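Local coordinates for probable manganase-dependent inorganic pyrophosphatase (Clostridium perfringens, PDB 3L2B), which probably hydrolyses pyrophosphate with manganese, and is represented here by its regulatory region of CBS and DRTGG domains, which binds the activator diadenosine tetraphosphate, at residues V24-A29 / L185-V190; G149-K154 / V167-H172; K103-A108 / E116-G121. All blocks are in the same frame, centred on the assembly; numbering follows the deposited sequence.

Contact 1 (V24-A29 / L185-V190)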
loop_
_atom_site.group_PDB
_atom_site.type_symbol
_atom_site.label_atom_id
_atom_site.label_comp_id
_atom_site.label_asym_id
_atom_site.label_seq_id
_atom_site.Cartn_x
_atom_site.Cartn_y
_atom_site.Cartn_z
ATOM N N VAL A 24 7.480 7.828 14.015
ATOM C CA VAL A 24 7.120 8.587 12.819
ATOM C C VAL A 24 6.265 7.710 11.883
ATOM O O VAL A 24 6.529 6.524 11.731
ATOM C CB VAL A 24 8.390 9.051 12.071
ATOM C CG1 VAL A 24 8.068 9.378 10.658
ATOM C CG2 VAL A 24 9.043 10.267 12.794
ATOM N N SER A 25 5.224 8.285 11.307
ATOM C CA SER A 25 4.279 7.522 10.434
ATOM C C SER A 25 4.907 7.123 9.108
ATOM O O SER A 25 5.806 7.802 8.606
ATOM C CB SER A 25 3.037 8.340 10.105
ATOM O OG SER A 25 3.389 9.385 9.233
ATOM N N LEU A 26 4.384 6.054 8.525
ATOM C CA LEU A 26 4.805 5.618 7.166
ATOM C C LEU A 26 4.630 6.703 6.141
ATOM O O LEU A 26 5.435 6.841 5.213
ATOM C CB LEU A 26 4.022 4.419 6.700
ATOM C CG LEU A 26 4.274 3.131 7.460
ATOM C CD1 LEU A 26 3.543 1.957 6.748
ATOM C CD2 LEU A 26 5.754 2.870 7.625
ATOM N N LYS A 27 3.584 7.492 6.330
ATOM C CA LYS A 27 3.298 8.593 5.410
ATOM C C LYS A 27 4.424 9.625 5.425
ATOM O O LYS A 27 4.903 10.081 4.381
ATOM C CB LYS A 27 2.008 9.299 5.812
ATOM C CG LYS A 27 1.493 10.283 4.774
ATOM C CD LYS A 27 0.952 11.548 5.431
ATOM C CE LYS A 27 0.183 12.424 4.442
ATOM N NZ LYS A 27 -0.128 13.788 5.003
ATOM N N MET A 28 4.768 10.050 6.636
ATOM C CA MET A 28 5.822 11.062 6.839
ATOM C C MET A 28 7.160 10.532 6.418
ATOM O O MET A 28 7.996 11.273 5.932
ATOM C CB MET A 28 5.919 11.505 8.311
ATOM C CG MET A 28 4.798 12.451 8.793
ATOM S SD MET A 28 5.037 13.038 10.523
ATOM C CE MET A 28 4.539 11.603 11.521
ATOM N N ALA A 29 7.366 9.236 6.638
ATOM C CA ALA A 29 8.645 8.615 6.326
ATOM C C ALA A 29 8.822 8.692 4.812
ATOM O O ALA A 29 9.862 9.114 4.307
ATOM C CB ALA A 29 8.717 7.149 6.835
ATOM N N LEU A 185 0.787 3.917 10.382
ATOM C CA LEU A 185 1.646 3.010 11.159
ATOM C C LEU A 185 3.033 3.603 11.480
ATOM O O LEU A 185 3.699 4.173 10.607
ATOM C CB LEU A 185 1.879 1.679 10.428
ATOM C CG LEU A 185 0.662 0.770 10.228
ATOM C CD1 LEU A 185 1.021 -0.485 9.425
ATOM C CD2 LEU A 185 0.083 0.400 11.529
ATOM N N PRO A 186 3.515 3.405 12.714
ATOM C CA PRO A 186 4.884 3.882 12.986
ATOM C C PRO A 186 5.942 3.051 12.312
ATOM O O PRO A 186 5.805 1.843 12.209
ATOM C CB PRO A 186 5.017 3.739 14.515
ATOM C CG PRO A 186 4.082 2.601 14.884
ATOM C CD PRO A 186 2.950 2.641 13.829
ATOM N N VAL A 187 7.008 3.705 11.862
ATOM C CA VAL A 187 8.016 3.015 11.081
ATOM C C VAL A 187 8.576 1.808 11.837
ATOM O O VAL A 187 8.925 0.798 11.201
ATOM C CB VAL A 187 9.154 3.955 10.567
ATOM C CG1 VAL A 187 8.610 4.936 9.486
ATOM C CG2 VAL A 187 9.778 4.694 11.694
ATOM N N ASP A 188 8.624 1.867 13.175
ATOM C CA ASP A 188 9.253 0.775 13.948
ATOM C C ASP A 188 8.428 -0.491 13.954
ATOM O O ASP A 188 8.933 -1.556 14.293
ATOM C CB ASP A 188 9.657 1.181 15.380
ATOM C CG ASP A 188 8.471 1.326 16.324
ATOM O OD1 ASP A 188 8.698 1.344 17.533
ATOM O OD2 ASP A 188 7.327 1.482 15.864
ATOM N N TYR A 189 7.169 -0.403 13.537
ATOM C CA TYR A 189 6.398 -1.635 13.348
ATOM C C TYR A 189 6.786 -2.328 12.056
ATOM O O TYR A 189 6.683 -3.537 11.936
ATOM C CB TYR A 189 4.910 -1.375 13.310
ATOM C CG TYR A 189 4.067 -2.647 13.226
ATOM C CD1 TYR A 189 4.037 -3.551 14.275
ATOM C CD2 TYR A 189 3.304 -2.933 12.099
ATOM C CE1 TYR A 189 3.231 -4.707 14.222
ATOM C CE2 TYR A 189 2.508 -4.099 12.021
ATOM C CZ TYR A 189 2.469 -4.974 13.088
ATOM O OH TYR A 189 1.684 -6.114 13.027
ATOM N N VAL A 190 7.259 -1.531 11.114
ATOM C CA VAL A 190 7.400 -1.954 9.700
ATOM C C VAL A 190 8.851 -2.187 9.274
ATOM O O VAL A 190 9.161 -3.014 8.440
ATOM C CB VAL A 190 6.736 -0.886 8.797
ATOM C CG1 VAL A 190 7.305 -0.895 7.380
ATOM C CG2 VAL A 190 5.254 -1.110 8.778
#

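Contact 2 (G149-K154 / V167-H172)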
loop_
_atom_site.group_PDB
_atom_site.type_symbol
_atom_site.label_atom_id
_atom_site.label_comp_id
_atom_site.label_asym_id
_atom_site.label_seq_id
_atom_site.Cartn_x
_atom_site.Cartn_y
_atom_site.Cartn_z
ATOM N N GLY A 149 -15.786 15.099 6.610
ATOM C CA GLY A 149 -15.487 16.416 7.190
ATOM C C GLY A 149 -16.634 16.881 8.077
ATOM O O GLY A 149 -16.673 18.020 8.521
ATOM N N HIS A 150 -17.546 15.957 8.346
ATOM C CA HIS A 150 -18.766 16.221 9.119
ATOM C C HIS A 150 -18.582 16.154 10.631
ATOM O O HIS A 150 -19.074 15.237 11.289
ATOM C CB HIS A 150 -19.866 15.236 8.690
ATOM C CG HIS A 150 -20.268 15.389 7.255
ATOM N ND1 HIS A 150 -20.310 14.329 6.372
ATOM C CD2 HIS A 150 -20.617 16.492 6.543
ATOM C CE1 HIS A 150 -20.683 14.770 5.181
ATOM N NE2 HIS A 150 -20.874 16.078 5.256
ATOM N N THR A 151 -17.873 17.140 11.174
ATOM C CA THR A 151 -17.663 17.207 12.625
ATOM C C THR A 151 -19.010 16.915 13.312
ATOM O O THR A 151 -20.014 17.530 12.989
ATOM C CB THR A 151 -17.112 18.577 13.087
ATOM O OG1 THR A 151 -15.961 18.942 12.306
ATOM C CG2 THR A 151 -16.712 18.533 14.549
ATOM N N PRO A 152 -19.047 15.948 14.236
ATOM C CA PRO A 152 -20.331 15.531 14.814
ATOM C C PRO A 152 -20.914 16.572 15.782
ATOM O O PRO A 152 -20.256 17.558 16.109
ATOM C CB PRO A 152 -19.965 14.247 15.558
ATOM C CG PRO A 152 -18.577 14.423 15.931
ATOM C CD PRO A 152 -17.920 15.225 14.840
ATOM N N SER A 153 -22.136 16.335 16.231
ATOM C CA SER A 153 -22.860 17.297 17.074
ATOM C C SER A 153 -22.290 17.399 18.480
ATOM O O SER A 153 -21.605 16.501 18.965
ATOM C CB SER A 153 -24.352 16.944 17.154
ATOM O OG SER A 153 -24.577 15.740 17.875
ATOM N N LYS A 154 -22.605 18.520 19.124
ATOM C CA LYS A 154 -22.176 18.804 20.501
ATOM C C LYS A 154 -22.695 17.714 21.431
ATOM O O LYS A 154 -22.035 17.344 22.400
ATOM C CB LYS A 154 -22.664 20.195 20.982
ATOM C CG LYS A 154 -21.889 20.767 22.209
ATOM C CD LYS A 154 -22.572 22.031 22.816
ATOM C CE LYS A 154 -21.956 22.452 24.164
ATOM N NZ LYS A 154 -22.839 23.370 24.977
ATOM N N VAL A 167 -12.787 10.553 19.664
ATOM C CA VAL A 167 -13.524 10.857 18.454
ATOM C C VAL A 167 -12.741 11.827 17.589
ATOM O O VAL A 167 -12.242 12.819 18.072
ATOM C CB VAL A 167 -14.841 11.519 18.775
ATOM C CG1 VAL A 167 -15.643 11.705 17.502
ATOM C CG2 VAL A 167 -15.594 10.713 19.810
ATOM N N ILE A 168 -12.647 11.524 16.304
ATOM C CA ILE A 168 -12.015 12.411 15.367
ATOM C C ILE A 168 -12.811 12.504 14.079
ATOM O O ILE A 168 -13.720 11.717 13.822
ATOM C CB ILE A 168 -10.586 11.967 15.054
ATOM C CG1 ILE A 168 -10.591 10.671 14.216
ATOM C CG2 ILE A 168 -9.793 11.786 16.356
ATOM C CD1 ILE A 168 -9.187 10.149 13.862
ATOM N N THR A 169 -12.445 13.496 13.283
ATOM C CA THR A 169 -13.124 13.779 12.031
ATOM C C THR A 169 -12.133 14.003 10.911
ATOM O O THR A 169 -11.217 14.814 11.024
ATOM C CB THR A 169 -14.001 15.042 12.142
ATOM O OG1 THR A 169 -15.076 14.790 13.054
ATOM C CG2 THR A 169 -14.587 15.403 10.763
ATOM N N THR A 170 -12.333 13.277 9.821
ATOM C CA THR A 170 -11.493 13.444 8.642
ATOM C C THR A 170 -12.296 13.997 7.474
ATOM O O THR A 170 -13.492 13.788 7.402
ATOM C CB THR A 170 -10.882 12.099 8.197
ATOM O OG1 THR A 170 -10.178 12.293 6.958
ATOM C CG2 THR A 170 -11.970 11.053 7.985
ATOM N N PRO A 171 -11.637 14.661 6.514
ATOM C CA PRO A 171 -12.440 15.106 5.356
ATOM C C PRO A 171 -12.769 13.967 4.376
ATOM O O PRO A 171 -13.648 14.070 3.535
ATOM C CB PRO A 171 -11.543 16.158 4.697
ATOM C CG PRO A 171 -10.190 15.919 5.210
ATOM C CD PRO A 171 -10.321 15.322 6.564
ATOM N N HIS A 172 -12.100 12.847 4.554
ATOM C CA HIS A 172 -12.109 11.787 3.552
ATOM C C HIS A 172 -13.342 10.955 3.681
ATOM O O HIS A 172 -13.868 10.784 4.773
ATOM C CB HIS A 172 -10.877 10.917 3.744
ATOM C CG HIS A 172 -9.604 11.642 3.504
ATOM N ND1 HIS A 172 -9.383 12.368 2.358
ATOM C CD2 HIS A 172 -8.480 11.751 4.246
ATOM C CE1 HIS A 172 -8.163 12.876 2.393
ATOM N NE2 HIS A 172 -7.597 12.524 3.532
#

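Contact 3 (K103-A108 / E116-G121)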
loop_
_atom_site.group_PDB
_atom_site.type_symbol
_atom_site.label_atom_id
_atom_site.label_comp_id
_atom_site.label_asym_id
_atom_site.label_seq_id
_atom_site.Cartn_x
_atom_site.Cartn_y
_atom_site.Cartn_z
ATOM N N LYS A 103 -10.357 -3.865 16.067
ATOM C CA LYS A 103 -10.236 -3.893 14.608
ATOM C C LYS A 103 -10.851 -2.653 13.977
ATOM O O LYS A 103 -11.786 -2.075 14.539
ATOM C CB LYS A 103 -10.927 -5.142 14.051
ATOM C CG LYS A 103 -12.459 -5.269 14.348
ATOM C CD LYS A 103 -13.098 -6.481 13.593
ATOM C CE LYS A 103 -14.564 -6.803 14.029
ATOM N NZ LYS A 103 -14.791 -6.695 15.517
ATOM N N VAL A 104 -10.319 -2.265 12.808
ATOM C CA VAL A 104 -10.927 -1.214 11.981
ATOM C C VAL A 104 -12.089 -1.801 11.202
ATOM O O VAL A 104 -11.990 -2.853 10.641
ATOM C CB VAL A 104 -9.962 -0.569 10.977
ATOM C CG1 VAL A 104 -10.638 0.656 10.314
ATOM C CG2 VAL A 104 -8.667 -0.162 11.655
ATOM N N VAL A 105 -13.195 -1.094 11.209
ATOM C CA VAL A 105 -14.412 -1.558 10.615
ATOM C C VAL A 105 -15.168 -0.366 10.084
ATOM O O VAL A 105 -15.302 0.673 10.761
ATOM C CB VAL A 105 -15.315 -2.281 11.636
ATOM C CG1 VAL A 105 -16.699 -2.555 11.027
ATOM C CG2 VAL A 105 -14.708 -3.602 12.067
ATOM N N VAL A 106 -15.649 -0.499 8.868
ATOM C CA VAL A 106 -16.535 0.516 8.306
ATOM C C VAL A 106 -17.928 0.241 8.841
ATOM O O VAL A 106 -18.465 -0.867 8.696
ATOM C CB VAL A 106 -16.536 0.488 6.770
ATOM C CG1 VAL A 106 -17.588 1.458 6.202
ATOM C CG2 VAL A 106 -15.131 0.807 6.247
ATOM N N ALA A 107 -18.493 1.248 9.485
ATOM C CA ALA A 107 -19.847 1.157 10.015
ATOM C C ALA A 107 -20.839 1.563 8.929
ATOM O O ALA A 107 -21.275 2.712 8.891
ATOM C CB ALA A 107 -20.010 2.042 11.216
ATOM N N ALA A 108 -21.163 0.613 8.055
ATOM C CA ALA A 108 -22.075 0.822 6.906
ATOM C C ALA A 108 -23.520 0.440 7.233
ATOM O O ALA A 108 -24.470 0.924 6.623
ATOM C CB ALA A 108 -21.589 0.012 5.671
ATOM N N GLU A 116 -23.242 -6.456 15.846
ATOM C CA GLU A 116 -22.796 -7.813 15.414
ATOM C C GLU A 116 -21.450 -7.833 14.703
ATOM O O GLU A 116 -20.828 -8.881 14.557
ATOM C CB GLU A 116 -23.843 -8.491 14.541
ATOM C CG GLU A 116 -24.331 -7.706 13.352
ATOM C CD GLU A 116 -25.599 -8.295 12.776
ATOM O OE1 GLU A 116 -26.687 -7.668 12.922
ATOM O OE2 GLU A 116 -25.497 -9.411 12.201
ATOM N N PHE A 117 -21.010 -6.667 14.263
ATOM C CA PHE A 117 -19.710 -6.536 13.603
ATOM C C PHE A 117 -18.719 -5.722 14.432
ATOM O O PHE A 117 -17.506 -5.810 14.258
ATOM C CB PHE A 117 -19.887 -5.874 12.223
ATOM C CG PHE A 117 -20.756 -6.670 11.267
ATOM C CD1 PHE A 117 -20.304 -7.870 10.726
ATOM C CD2 PHE A 117 -22.005 -6.212 10.899
ATOM C CE1 PHE A 117 -21.109 -8.613 9.844
ATOM C CE2 PHE A 117 -22.804 -6.946 10.011
ATOM C CZ PHE A 117 -22.352 -8.140 9.496
ATOM N N ILE A 118 -19.252 -4.923 15.337
ATOM C CA ILE A 118 -18.461 -3.926 16.025
ATOM C C ILE A 118 -18.500 -4.179 17.515
ATOM O O ILE A 118 -19.537 -4.421 18.102
ATOM C CB ILE A 118 -18.927 -2.498 15.664
ATOM C CG1 ILE A 118 -18.706 -2.250 14.167
ATOM C CG2 ILE A 118 -18.177 -1.446 16.515
ATOM C CD1 ILE A 118 -19.266 -0.946 13.635
ATOM N N SER A 119 -17.333 -4.083 18.104
ATOM C CA SER A 119 -17.066 -4.642 19.412
ATOM C C SER A 119 -16.230 -3.647 20.249
ATOM O O SER A 119 -15.397 -2.895 19.707
ATOM C CB SER A 119 -16.286 -5.938 19.166
ATOM O OG SER A 119 -16.397 -6.830 20.233
ATOM N N GLU A 120 -16.463 -3.635 21.558
ATOM C CA GLU A 120 -15.679 -2.761 22.470
ATOM C C GLU A 120 -14.203 -2.749 22.078
ATOM O O GLU A 120 -13.560 -3.784 21.990
ATOM C CB GLU A 120 -15.859 -3.159 23.964
ATOM C CG GLU A 120 -14.810 -2.513 24.935
ATOM C CD GLU A 120 -15.273 -2.392 26.391
ATOM O OE1 GLU A 120 -16.373 -2.858 26.732
ATOM O OE2 GLU A 120 -14.530 -1.804 27.204
ATOM N N GLY A 121 -13.683 -1.554 21.825
ATOM C CA GLY A 121 -12.264 -1.373 21.504
ATOM C C GLY A 121 -11.951 -1.212 20.039
ATOM O O GLY A 121 -10.818 -0.848 19.641
#

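Contact 1 (V24-A29 / L185-V190)
L26 is the side chain that fills this buried contact. Its CG is anti to the carbonyl carbon (chi1 -67°), and CD1 continues the chain away from CA (chi2 -173°). L185 has nearly the same torsions. The two leucines lie side by side and point the same way. L26 CD1 rests 4.0 Å from L185 CB. The other branch, L26 CD2, slides past V187 at 4.0 Å from CG1. It also meets V190 tip to tip, 4.1 Å from CB. V187 CG1 lies beside its own backbone N, and from there it presses on A29 CB at 3.5 Å, a tight fit. V187 CG2 takes the crowded place between backbone N and carbonyl carbon.

The backbones are bridged once, at S25 and P186. V187 N donates to V24 O at 2.9 Å, nearly along the C=O axis. L26 N donates to L185 O, also at 2.9 Å and in the carbonyl plane. These bonds flank S25 and P186 as a non-hydrogen-bonded antiparallel pair. The CB of S25 points away from the 185-190 segment. S25 OG N-caps helix 26-35 by accepting from M28 N at 3.0 Å, almost straight at 165°.

A29, V187 and V190 all pack on L54 of strand 50-55, and L185 and V190 also touch T62 of helix 56-64. The side chain of V190 is about 9 Å from the bound diadenosine tetraphosphate. The contact joins the N-terminal end of helix 26-35 of one CBS repeat to the short, weakly bonded helical turn 187-190 of the other, a pairing consistent with a Bateman module.

Contact 2 (G149-K154 / V167-H172)
The loop 149-154 belongs to a beta-alpha-beta crossover of the DRTGG domain. It leaves strand 143-146 and leads into helix 154-163, which returns the chain to the parallel strand 166-169. In the 167-172 segment, V167 comes first and points toward the loop. Its CG1 meets P152 CG at 4.3 Å, a loose apolar touch. I168 faces the other way, onto L79, I82 and L83 of helix 79-85.

T169 carries the centre. Its OG1 lies beside the backbone N and is hydrogen-bonded to Q91 OE1 of strand 89-92. P152 meets T169 tip to tip, with CD 3.4 Å from OG1. T169 CG2 is anti to the backbone N (chi1 -66° for OG1) and lies under the loop backbone, 3.7 Å from G149 C. T151 crosses T169 at about a right angle.

At T170 the backbone takes over. T170 O accepts from G149 N at 2.8 Å, in the carbonyl plane and on a lone pair, though the bond is bent at 134°. P171 puts its CA 3.6 Å from the same G149 N. T170 OG1 is bonded to L86 O and also closes an ST turn, accepting from H172 N at 3.1 Å and 169°.

Contact 3 (K103-A108 / E116-G121)
Two flat groups border this contact, the ring of F117 and the peptide that follows it. The ring leads away from strand 104-106 to the exposed side. The carbonyl of F117 points to the strand. K103 NZ lies off the carbonyl plane on one side, and V105 CG2 lies on the other, 4.2 Å from F117 O. K103 CE and K103 NZ are both 3.1 Å from F117 O, and the hydrogen bond from NZ is weak.

The lysine starts with CG in the crowded position between N and carbonyl carbon (chi1 60°). It runs extended from there and bends only at its last torsion (chi4 -41°), which lays the end of the chain along the loop. The stronger partner of NZ is D122, a salt bridge, and the same OD2 accepts from S119 N. S119 CB lies 4.0 Å from K103 NZ.

The apolar half is built on I118. Its side chain crosses V105 obliquely, with I118 CG1 3.7 Å from V105 CG1. Its CD1 reaches A107 CB at 3.9 Å.

The loop connects the parallel neighbours 104-106 and 123-126 with no regular helix between them. Strand 104-106 is an outermost strand, within this chain, of the mixed DRTGG sheet. A107 and I118 also pack on L136 of helix 130-138. On the opposite face of the strand, V104 and V106 pack on F175 of the second subunit, which is thereby brought to this edge strand.

Contact 1 is the core contact, about 3 Å from the centre of the chain, while contacts 2 and 3 are partly buried and some 21 to 22 Å from it. Contact 1 holds together two CBS repeats that are far apart in sequence, and both other contacts fall between its segments along the chain. Contacts 2 and 3 reach the same mixed sheet, 18 Å apart between centres, and each brings a connecting loop to a strand. Contact 1 pairs two backbone bonds with leucine and valine packing. Contact 2 has one backbone bond, from G149 N, and packs T169 against P152 and the loop backbone. Contact 3 combines apolar packing with a weak lysine-to-carbonyl bond, the lysine being salt-bridged to D122.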